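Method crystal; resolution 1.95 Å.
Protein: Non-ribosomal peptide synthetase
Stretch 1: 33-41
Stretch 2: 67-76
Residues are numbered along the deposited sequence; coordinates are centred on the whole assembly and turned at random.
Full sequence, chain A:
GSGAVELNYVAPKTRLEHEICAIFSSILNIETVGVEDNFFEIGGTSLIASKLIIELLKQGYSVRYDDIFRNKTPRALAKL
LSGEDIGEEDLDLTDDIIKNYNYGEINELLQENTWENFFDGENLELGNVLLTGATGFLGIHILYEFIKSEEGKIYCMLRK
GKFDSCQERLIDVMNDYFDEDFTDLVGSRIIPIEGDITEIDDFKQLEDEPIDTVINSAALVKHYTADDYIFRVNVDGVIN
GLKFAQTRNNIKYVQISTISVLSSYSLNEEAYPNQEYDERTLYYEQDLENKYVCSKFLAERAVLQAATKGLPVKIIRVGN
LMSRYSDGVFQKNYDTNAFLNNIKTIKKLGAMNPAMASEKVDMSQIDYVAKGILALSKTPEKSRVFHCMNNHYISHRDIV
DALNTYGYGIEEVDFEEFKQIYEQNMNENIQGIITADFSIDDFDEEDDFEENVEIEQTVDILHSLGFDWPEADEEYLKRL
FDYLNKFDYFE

Stretch 1 33-41: VGVEDNFFE
Stretch 2 67-76: DIFRNKTPRA

Stretch 1 is a turn followed by a loop with helical phi/psi at 39-41; stretch 2 ends one helix at Arg 70, crosses a short loop and starts another at Pro 74. The chains run in opposite directions: Val 35 CA lies 5.0 Å from Pro 74 CA and Asn 38 CA 4.8 Å from Thr 73 CA. The contact buries 647 Å², both sides summed. Val 35, Phe 39, Ile 68, Phe 69 and Pro 74 are buried, and their apolar side chains suit this packing.

Gly 34 (-85/171) opens a type I turn to Asp 37 (chi1 -69°). Gly 34 N donates to Asp 37 OD2 (2.9 Å, 155°). Val 35 (-79/-14, chi1 81°) serves the new helix: Arg 75 N donates to Val 35 O (2.9 Å, 152°). Val 35 CG2 is 4.1 Å from Pro 74 CB, and Val 35 CG1 lies over a guanidinium face, 3.2 Å from Arg 75 NH2 (chi1-chi3 t, p, p). Pro 74, in the first helical turn, does not need the amide hydrogen it lacks.

Glu 36 (-110/14, chi1 m) starts away from stretch 2, but its end returns. A water donates to Glu 36 OE2 (2.5 Å) and is hydrogen-bonded to Thr 73 OG1 (2.9 Å). Thr 73 OG1 (chi1 p) caps the helix, accepting from Ala 76 N (3.2 Å, 168°). Asp 37 O receives a CA-H contact from Thr 73 CA (3.4 Å).

Asn 38 (-72/120, chi1 t) OD1 accepts from Phe 40 N (2.8 Å). Phe 39 (-47/-47, chi1 t) N donates to Lys 72 O (2.8 Å, 169°); Phe 39 CB lies 3.7 Å from Ile 68 CD1. Phe 40 (-83/-16, chi1 -54°, chi2 -85°) forms an offset stack with Phe 69, centroids 4.9 Å apart, planes at 30°; Phe 40 CZ lies 4.1 Å from Ile 68 CG1.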

# COMPACT_ATOMS: atom_id res chain seq x y z
N VAL A 33 -14.19 -13.85 28.97
CA VAL A 33 -13.85 -14.16 27.58
C VAL A 33 -13.81 -15.68 27.44
O VAL A 33 -13.08 -16.36 28.17
CB VAL A 33 -12.50 -13.55 27.18
CG1 VAL A 33 -11.97 -14.18 25.87
CG2 VAL A 33 -12.60 -12.04 27.09
N GLY A 34 -14.59 -16.22 26.49
CA GLY A 34 -14.57 -17.64 26.21
C GLY A 34 -13.47 -18.01 25.23
O GLY A 34 -12.81 -17.17 24.65
N VAL A 35 -13.28 -19.32 25.07
CA VAL A 35 -12.17 -19.82 24.25
C VAL A 35 -12.47 -19.74 22.77
O VAL A 35 -11.56 -19.89 21.94
CB VAL A 35 -11.84 -21.26 24.68
CG1 VAL A 35 -12.80 -22.27 24.05
CG2 VAL A 35 -10.37 -21.59 24.39
N GLU A 36 -13.74 -19.52 22.40
CA GLU A 36 -14.14 -19.34 21.02
C GLU A 36 -14.56 -17.91 20.73
O GLU A 36 -15.19 -17.65 19.69
CB GLU A 36 -15.28 -20.31 20.69
CG GLU A 36 -14.98 -21.73 21.13
CD GLU A 36 -14.68 -22.66 19.97
OE1 GLU A 36 -15.48 -23.59 19.73
OE2 GLU A 36 -13.62 -22.46 19.31
N ASP A 37 -14.24 -16.97 21.62
CA ASP A 37 -14.51 -15.57 21.36
C ASP A 37 -13.53 -15.03 20.32
O ASP A 37 -12.31 -15.13 20.48
CB ASP A 37 -14.41 -14.76 22.65
CG ASP A 37 -15.53 -15.06 23.62
OD1 ASP A 37 -16.29 -16.03 23.39
OD2 ASP A 37 -15.65 -14.32 24.63
N ASN A 38 -14.08 -14.46 19.25
CA ASN A 38 -13.29 -13.82 18.21
C ASN A 38 -12.72 -12.50 18.73
O ASN A 38 -13.48 -11.60 19.11
CB ASN A 38 -14.19 -13.58 16.98
CG ASN A 38 -13.43 -13.07 15.78
OD1 ASN A 38 -12.62 -12.14 15.88
ND2 ASN A 38 -13.70 -13.66 14.62
N PHE A 39 -11.38 -12.38 18.73
CA PHE A 39 -10.72 -11.16 19.18
C PHE A 39 -11.34 -9.91 18.57
O PHE A 39 -11.60 -8.92 19.27
CB PHE A 39 -9.23 -11.20 18.84
CG PHE A 39 -8.45 -10.00 19.32
CD1 PHE A 39 -8.10 -9.87 20.66
CD2 PHE A 39 -8.03 -9.02 18.43
CE1 PHE A 39 -7.38 -8.77 21.10
CE2 PHE A 39 -7.30 -7.91 18.87
CZ PHE A 39 -6.97 -7.79 20.20
N PHE A 40 -11.58 -9.93 17.25
CA PHE A 40 -12.07 -8.72 16.58
C PHE A 40 -13.58 -8.56 16.69
O PHE A 40 -14.09 -7.46 16.46
CB PHE A 40 -11.65 -8.73 15.11
CG PHE A 40 -10.17 -8.91 14.91
CD1 PHE A 40 -9.32 -7.81 14.96
CD2 PHE A 40 -9.63 -10.17 14.71
CE1 PHE A 40 -7.96 -7.97 14.79
CE2 PHE A 40 -8.27 -10.34 14.55
CZ PHE A 40 -7.43 -9.24 14.59
N GLU A 41 -14.30 -9.62 17.06
CA GLU A 41 -15.74 -9.48 17.27
C GLU A 41 -16.08 -8.96 18.66
O GLU A 41 -17.16 -8.39 18.84
CB GLU A 41 -16.44 -10.82 17.05
CG GLU A 41 -16.64 -11.21 15.59
CD GLU A 41 -17.22 -12.60 15.43
N ASP A 67 -0.47 -13.82 13.01
CA ASP A 67 -1.05 -14.96 13.70
C ASP A 67 -2.42 -14.64 14.28
O ASP A 67 -3.32 -15.47 14.24
CB ASP A 67 -0.11 -15.43 14.81
CG ASP A 67 1.07 -16.21 14.29
OD1 ASP A 67 0.93 -16.80 13.20
OD2 ASP A 67 2.13 -16.25 14.96
N ILE A 68 -2.60 -13.43 14.82
CA ILE A 68 -3.88 -13.14 15.46
C ILE A 68 -4.96 -12.83 14.42
O ILE A 68 -6.15 -13.06 14.67
CB ILE A 68 -3.72 -12.03 16.52
CG1 ILE A 68 -5.06 -11.49 17.01
CG2 ILE A 68 -2.83 -10.93 16.03
CD1 ILE A 68 -5.90 -12.51 17.79
N PHE A 69 -4.56 -12.37 13.22
CA PHE A 69 -5.53 -12.21 12.13
C PHE A 69 -5.93 -13.56 11.53
O PHE A 69 -7.07 -13.72 11.10
CB PHE A 69 -4.95 -11.29 11.05
CG PHE A 69 -4.88 -9.86 11.47
CD1 PHE A 69 -5.96 -9.02 11.28
CD2 PHE A 69 -3.75 -9.37 12.11
CE1 PHE A 69 -5.91 -7.70 11.69
CE2 PHE A 69 -3.69 -8.06 12.52
CZ PHE A 69 -4.77 -7.22 12.31
N ARG A 70 -5.01 -14.53 11.49
CA ARG A 70 -5.36 -15.84 10.93
C ARG A 70 -6.06 -16.74 11.94
O ARG A 70 -6.85 -17.60 11.55
CB ARG A 70 -4.12 -16.54 10.37
N ASN A 71 -5.78 -16.57 13.23
CA ASN A 71 -6.36 -17.40 14.29
C ASN A 71 -6.96 -16.46 15.33
O ASN A 71 -6.26 -16.00 16.23
CB ASN A 71 -5.31 -18.32 14.93
CG ASN A 71 -4.33 -18.89 13.91
OD1 ASN A 71 -3.18 -18.45 13.81
ND2 ASN A 71 -4.79 -19.87 13.15
N LYS A 72 -8.26 -16.20 15.23
CA LYS A 72 -8.86 -15.08 15.94
C LYS A 72 -9.32 -15.41 17.35
O LYS A 72 -9.62 -14.49 18.11
CB LYS A 72 -10.03 -14.52 15.13
CG LYS A 72 -9.65 -14.11 13.70
CD LYS A 72 -10.87 -13.92 12.81
CE LYS A 72 -10.44 -13.64 11.37
NZ LYS A 72 -11.59 -13.28 10.50
N THR A 73 -9.40 -16.69 17.72
CA THR A 73 -9.88 -17.11 19.04
C THR A 73 -8.76 -17.74 19.87
O THR A 73 -7.77 -18.24 19.31
CB THR A 73 -11.03 -18.12 18.89
OG1 THR A 73 -10.54 -19.31 18.24
CG2 THR A 73 -12.19 -17.52 18.09
N PRO A 74 -8.89 -17.74 21.20
CA PRO A 74 -7.87 -18.42 22.02
C PRO A 74 -7.73 -19.90 21.71
O PRO A 74 -6.63 -20.45 21.80
CB PRO A 74 -8.36 -18.18 23.46
CG PRO A 74 -9.31 -17.04 23.38
CD PRO A 74 -9.96 -17.16 22.03
N ARG A 75 -8.84 -20.56 21.34
CA ARG A 75 -8.79 -21.96 20.93
C ARG A 75 -7.85 -22.14 19.74
O ARG A 75 -6.90 -22.94 19.79
CB ARG A 75 -10.22 -22.42 20.64
CG ARG A 75 -10.48 -23.79 19.99
CD ARG A 75 -10.16 -25.03 20.84
NE ARG A 75 -10.64 -25.05 22.23
CZ ARG A 75 -11.85 -25.44 22.63
NH1 ARG A 75 -12.77 -25.83 21.75
NH2 ARG A 75 -12.15 -25.43 23.93
N ALA A 76 -8.08 -21.37 18.67
CA ALA A 76 -7.22 -21.44 17.49
C ALA A 76 -5.79 -21.01 17.81
O ALA A 76 -4.82 -21.65 17.37
CB ALA A 76 -7.80 -20.58 16.38
O HOH W 1 -12.09 -21.68 17.50